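Local coordinates for leucine aminopeptidase A1, chloroplastic (Solanum lycopersicum, PDB 5D8N), which removes N-terminal amino acids, preferably leucine, from peptides as a magnesium-dependent homohexameric M17 aminopeptidase, and also has chaperone activity, at residues A267-I280 with F351-M365. The protein carries 1 engineered substitution. Sequence-based numbering, arbitrary orientation.
Sequences AVAAAATENPPYFI and FIVAACENMISAEGM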
loop_
_atom_site.group_PDB
_atom_site.type_symbol
_atom_site.label_atom_id
_atom_site.label_comp_id
_atom_site.label_asym_id
_atom_site.label_seq_id
_atom_site.Cartn_x
_atom_site.Cartn_y
_atom_site.Cartn_z
ATOM N N ALA A 267 -1.493 -2.990 -31.754
ATOM C CA ALA A 267 -1.364 -3.797 -30.542
ATOM C C ALA A 267 -2.210 -3.247 -29.382
ATOM O O ALA A 267 -2.837 -3.996 -28.647
ATOM C CB ALA A 267 0.092 -3.872 -30.118
ATOM N N VAL A 268 -2.230 -1.934 -29.238
ATOM C CA VAL A 268 -3.029 -1.324 -28.176
ATOM C C VAL A 268 -4.492 -1.566 -28.446
ATOM O O VAL A 268 -5.247 -1.906 -27.552
ATOM C CB VAL A 268 -2.786 0.206 -28.114
ATOM C CG1 VAL A 268 -3.703 0.843 -27.084
ATOM C CG2 VAL A 268 -1.338 0.488 -27.736
ATOM N N ALA A 269 -4.877 -1.450 -29.706
ATOM C CA ALA A 269 -6.272 -1.626 -30.117
ATOM C C ALA A 269 -6.811 -3.075 -30.098
ATOM O O ALA A 269 -8.014 -3.293 -30.155
ATOM C CB ALA A 269 -6.458 -1.043 -31.506
ATOM N N ALA A 270 -5.921 -4.055 -30.027
ATOM C CA ALA A 270 -6.274 -5.443 -30.302
ATOM C C ALA A 270 -7.297 -6.004 -29.311
ATOM O O ALA A 270 -8.163 -6.792 -29.682
ATOM C CB ALA A 270 -5.017 -6.313 -30.303
ATOM N N ALA A 271 -7.233 -5.580 -28.056
ATOM C CA ALA A 271 -8.152 -6.164 -27.063
ATOM C C ALA A 271 -9.605 -5.812 -27.398
ATOM O O ALA A 271 -10.510 -6.631 -27.176
ATOM C CB ALA A 271 -7.809 -5.682 -25.657
ATOM N N ALA A 272 -9.814 -4.588 -27.885
ATOM C CA ALA A 272 -11.139 -3.985 -27.986
ATOM C C ALA A 272 -11.833 -4.432 -29.263
ATOM O O ALA A 272 -11.969 -3.659 -30.220
ATOM C CB ALA A 272 -11.035 -2.474 -27.955
ATOM N N THR A 273 -12.318 -5.667 -29.246
ATOM C CA THR A 273 -12.921 -6.251 -30.442
ATOM C C THR A 273 -14.333 -5.711 -30.697
ATOM O O THR A 273 -14.839 -5.789 -31.813
ATOM C CB THR A 273 -12.999 -7.778 -30.313
ATOM O OG1 THR A 273 -13.737 -8.114 -29.130
ATOM C CG2 THR A 273 -11.579 -8.395 -30.248
ATOM N N GLU A 274 -14.985 -5.178 -29.676
ATOM C CA GLU A 274 -16.376 -4.766 -29.824
ATOM C C GLU A 274 -16.460 -3.351 -30.410
ATOM O O GLU A 274 -17.433 -3.013 -31.075
ATOM C CB GLU A 274 -17.083 -4.815 -28.478
ATOM C CG GLU A 274 -18.585 -4.577 -28.549
ATOM C CD GLU A 274 -19.363 -5.673 -29.282
ATOM O OE1 GLU A 274 -18.775 -6.677 -29.756
ATOM O OE2 GLU A 274 -20.597 -5.511 -29.417
ATOM N N ASN A 275 -15.505 -2.500 -30.045
ATOM C CA ASN A 275 -15.411 -1.138 -30.576
ATOM C C ASN A 275 -14.107 -0.972 -31.363
ATOM O O ASN A 275 -13.085 -0.526 -30.837
ATOM C CB ASN A 275 -15.461 -0.100 -29.440
ATOM C CG ASN A 275 -16.776 -0.115 -28.688
ATOM O OD1 ASN A 275 -16.808 -0.188 -27.460
ATOM N ND2 ASN A 275 -17.867 0.003 -29.412
ATOM N N PRO A 276 -14.140 -1.324 -32.650
ATOM C CA PRO A 276 -12.939 -1.294 -33.486
ATOM C C PRO A 276 -12.277 0.077 -33.545
ATOM O O PRO A 276 -12.963 1.099 -33.463
ATOM C CB PRO A 276 -13.462 -1.683 -34.881
ATOM C CG PRO A 276 -14.842 -2.210 -34.713
ATOM C CD PRO A 276 -15.351 -1.739 -33.385
ATOM N N PRO A 277 -11.004 0.107 -33.935
ATOM C CA PRO A 277 -10.233 1.330 -34.014
ATOM C C PRO A 277 -10.301 2.000 -35.382
ATOM O O PRO A 277 -10.612 1.335 -36.357
ATOM C CB PRO A 277 -8.812 0.839 -33.830
ATOM C CG PRO A 277 -8.818 -0.498 -34.465
ATOM C CD PRO A 277 -10.174 -1.081 -34.197
ATOM N N TYR A 278 -10.178 3.321 -35.408
ATOM C CA TYR A 278 -10.215 4.083 -36.638
ATOM C C TYR A 278 -9.129 5.134 -36.556
ATOM O O TYR A 278 -9.021 5.883 -35.583
ATOM C CB TYR A 278 -11.578 4.755 -36.850
ATOM C CG TYR A 278 -12.664 3.754 -37.156
ATOM C CD1 TYR A 278 -12.772 3.179 -38.433
ATOM C CD2 TYR A 278 -13.482 3.261 -36.155
ATOM C CE1 TYR A 278 -13.652 2.138 -38.695
ATOM C CE2 TYR A 278 -14.388 2.244 -36.418
ATOM C CZ TYR A 278 -14.512 1.730 -37.697
ATOM O OH TYR A 278 -15.371 0.680 -37.927
ATOM N N PHE A 279 -8.400 5.269 -37.653
ATOM C CA PHE A 279 -7.325 6.246 -37.727
ATOM C C PHE A 279 -7.880 7.417 -38.533
ATOM O O PHE A 279 -8.251 7.271 -39.693
ATOM C CB PHE A 279 -6.099 5.590 -38.377
ATOM C CG PHE A 279 -4.864 6.440 -38.339
ATOM C CD1 PHE A 279 -4.655 7.438 -39.284
ATOM C CD2 PHE A 279 -3.847 6.147 -37.449
ATOM C CE1 PHE A 279 -3.503 8.207 -39.258
ATOM C CE2 PHE A 279 -2.697 6.906 -37.432
ATOM C CZ PHE A 279 -2.524 7.946 -38.320
ATOM N N ILE A 280 -7.935 8.570 -37.896
ATOM C CA ILE A 280 -8.577 9.745 -38.432
ATOM C C ILE A 280 -7.566 10.700 -39.033
ATOM O O ILE A 280 -6.605 11.121 -38.375
ATOM C CB ILE A 280 -9.348 10.477 -37.318
ATOM C CG1 ILE A 280 -10.460 9.589 -36.771
ATOM C CG2 ILE A 280 -9.928 11.768 -37.856
ATOM C CD1 ILE A 280 -11.012 10.075 -35.449
ATOM N N PHE A 351 -4.840 17.080 -39.495
ATOM C CA PHE A 351 -5.317 16.726 -38.165
ATOM C C PHE A 351 -5.382 15.206 -38.047
ATOM O O PHE A 351 -6.086 14.549 -38.817
ATOM C CB PHE A 351 -6.707 17.311 -37.901
ATOM C CG PHE A 351 -6.849 18.765 -38.206
ATOM C CD1 PHE A 351 -6.991 19.207 -39.521
ATOM C CD2 PHE A 351 -6.786 19.702 -37.198
ATOM C CE1 PHE A 351 -7.161 20.556 -39.780
ATOM C CE2 PHE A 351 -6.850 21.060 -37.461
ATOM C CZ PHE A 351 -7.041 21.496 -38.750
ATOM N N ILE A 352 -4.610 14.641 -37.122
ATOM C CA ILE A 352 -4.390 13.193 -37.072
ATOM C C ILE A 352 -4.649 12.607 -35.690
ATOM O O ILE A 352 -4.131 13.117 -34.706
ATOM C CB ILE A 352 -2.960 12.894 -37.527
ATOM C CG1 ILE A 352 -2.809 13.222 -39.013
ATOM C CG2 ILE A 352 -2.610 11.440 -37.281
ATOM C CD1 ILE A 352 -1.383 13.441 -39.443
ATOM N N VAL A 353 -5.559 11.640 -35.619
ATOM C CA VAL A 353 -5.900 10.954 -34.387
ATOM C C VAL A 353 -5.996 9.447 -34.612
ATOM O O VAL A 353 -6.832 8.976 -35.389
ATOM C CB VAL A 353 -7.252 11.416 -33.831
ATOM C CG1 VAL A 353 -7.609 10.613 -32.586
ATOM C CG2 VAL A 353 -7.207 12.896 -33.465
ATOM N N ALA A 354 -5.118 8.697 -33.948
ATOM C CA ALA A 354 -5.198 7.243 -33.965
ATOM C C ALA A 354 -6.115 6.759 -32.849
ATOM O O ALA A 354 -5.693 6.622 -31.683
ATOM C CB ALA A 354 -3.813 6.636 -33.825
ATOM N N ALA A 355 -7.394 6.621 -33.183
ATOM C CA ALA A 355 -8.416 6.397 -32.180
ATOM C C ALA A 355 -8.638 4.901 -31.913
ATOM O O ALA A 355 -8.668 4.068 -32.820
ATOM C CB ALA A 355 -9.721 7.031 -32.622
ATOM N N CYS A 356 -8.724 4.562 -30.643
ATOM C CA CYS A 356 -9.003 3.207 -30.198
ATOM C C CYS A 356 -9.408 3.269 -28.732
ATOM O O CYS A 356 -9.321 4.315 -28.100
ATOM C CB CYS A 356 -7.772 2.306 -30.358
ATOM S SG CYS A 356 -6.323 2.851 -29.415
ATOM N N GLU A 357 -9.891 2.153 -28.202
ATOM C CA GLU A 357 -10.034 2.014 -26.764
ATOM C C GLU A 357 -9.140 0.895 -26.274
ATOM O O GLU A 357 -8.813 -0.026 -27.013
ATOM C CB GLU A 357 -11.491 1.842 -26.319
ATOM C CG GLU A 357 -12.201 0.619 -26.839
ATOM C CD GLU A 357 -13.581 0.407 -26.263
ATOM O OE1 GLU A 357 -14.086 1.271 -25.494
ATOM O OE2 GLU A 357 -14.055 -0.749 -26.412
ATOM N N ASN A 358 -8.541 1.142 -25.115
ATOM C CA ASN A 358 -7.588 0.217 -24.526
ATOM C C ASN A 358 -8.296 -0.669 -23.499
ATOM O O ASN A 358 -8.558 -0.233 -22.376
ATOM C CB ASN A 358 -6.433 0.992 -23.880
ATOM C CG ASN A 358 -5.433 0.068 -23.197
ATOM O OD1 ASN A 358 -5.497 -1.147 -23.364
ATOM N ND2 ASN A 358 -4.572 0.637 -22.355
ATOM N N MET A 359 -8.645 -1.874 -23.918
ATOM C CA MET A 359 -9.450 -2.794 -23.138
ATOM C C MET A 359 -8.657 -4.048 -22.717
ATOM O O MET A 359 -7.463 -4.182 -22.985
ATOM C CB MET A 359 -10.666 -3.231 -23.961
ATOM C CG MET A 359 -11.604 -2.102 -24.342
ATOM S SD MET A 359 -12.517 -1.411 -22.948
ATOM C CE MET A 359 -14.006 -2.393 -22.982
ATOM N N ILE A 360 -9.358 -4.942 -22.025
ATOM C CA ILE A 360 -8.816 -6.212 -21.562
ATOM C C ILE A 360 -9.661 -7.367 -22.087
ATOM O O ILE A 360 -10.883 -7.414 -21.870
ATOM C CB ILE A 360 -8.837 -6.244 -20.023
ATOM C CG1 ILE A 360 -7.866 -5.193 -19.481
ATOM C CG2 ILE A 360 -8.460 -7.627 -19.536
ATOM C CD1 ILE A 360 -8.064 -4.883 -18.017
ATOM N N SER A 361 -8.994 -8.278 -22.791
ATOM C CA SER A 361 -9.664 -9.425 -23.400
ATOM C C SER A 361 -8.634 -10.449 -23.839
ATOM O O SER A 361 -7.422 -10.216 -23.785
ATOM C CB SER A 361 -10.460 -8.994 -24.634
ATOM O OG SER A 361 -9.592 -8.747 -25.731
ATOM N N ALA A 362 -9.124 -11.595 -24.280
ATOM C CA ALA A 362 -8.229 -12.666 -24.750
ATOM C C ALA A 362 -7.385 -12.251 -25.971
ATOM O O ALA A 362 -6.331 -12.853 -26.229
ATOM C CB ALA A 362 -9.040 -13.921 -25.062
ATOM N N GLU A 363 -7.903 -11.292 -26.743
ATOM C CA GLU A 363 -7.261 -10.802 -27.959
ATOM C C GLU A 363 -6.279 -9.670 -27.654
ATOM O O GLU A 363 -5.592 -9.184 -28.553
ATOM C CB GLU A 363 -8.305 -10.314 -28.972
ATOM C CG GLU A 363 -9.163 -11.416 -29.584
ATOM C CD GLU A 363 -10.448 -11.694 -28.807
ATOM O OE1 GLU A 363 -10.682 -11.040 -27.750
ATOM O OE2 GLU A 363 -11.244 -12.551 -29.285
ATOM N N GLY A 364 -6.100 -9.356 -26.376
ATOM C CA GLY A 364 -5.318 -8.186 -25.986
ATOM C C GLY A 364 -3.814 -8.364 -25.927
ATOM O O GLY A 364 -3.313 -9.484 -25.798
ATOM N N MET A 365 -3.110 -7.231 -25.911
ATOM C CA MET A 365 -1.673 -7.178 -25.644
ATOM C C MET A 365 -1.391 -7.464 -24.168
ATOM O O MET A 365 -2.154 -7.066 -23.310
ATOM C CB MET A 365 -1.132 -5.802 -26.035
ATOM C CG MET A 365 0.332 -5.586 -25.728
ATOM S SD MET A 365 0.991 -4.074 -26.468
ATOM C CE MET A 365 -0.072 -2.828 -25.780
HETATM O O HOH W 1 -4.561 -4.830 -26.707
HETATM O O HOH W 2 -7.746 -2.488 -26.778
HETATM O O HOH W 3 -13.256 -10.174 -27.737
HETATM O O HOH W 4 -14.253 -3.374 -27.150
HETATM O O HOH W 5 -10.529 0.442 -30.470
#
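In the central mixed sheet of the M17 catalytic domain, Y278 to I280 run antiparallel to V353 to A355. I280 and V353 exchange two backbone hydrogen bonds, the one from I280 N to V353 O being nearly straight (2.8 Å, 172° at the hydrogen); those between Y278 and A355 are more bent. F279 lies at the non-hydrogen-bonded pair with A354: with CG anti to its backbone N (chi1 -172°), its ring reaches along the neighbouring strand, CD2 against A354 CB at 3.7 Å and CZ against I352 CG2.

On the N-terminal side of Y278 the direct backbone pairing gives way to water bridges. One molecule joins V268 O and E357 O, 2.7 Å from each, and accepts from M359 N; another bridges N275 O and E357 N. Farther on, residues 359-365 fold around A270 to A272. S361 OG donates to A271 O (2.7 Å), in the carbonyl plane on a lone pair, and accepts from E363 N in an ST turn. Replacing this serine by an alanine would remove both bonds, and would probably leave A271 O without its side-chain donor and the turn freer to shift. A271 CB presses on M359 O (3.1 Å) and G364 CA (3.5 Å), while M365 SD packs on A267 CB.

E357 CG rests against A272 CB, and its carboxylate forms a salt bridge with R366 of a neighbouring subunit. N358 hydrogen-bonds D305, a magnesium ligand. Helix 229-242 packs on I280 and A355, helix 388-401 covers I352 and V268, and strands 247-252 and 293-305 continue the sheet beyond this pair.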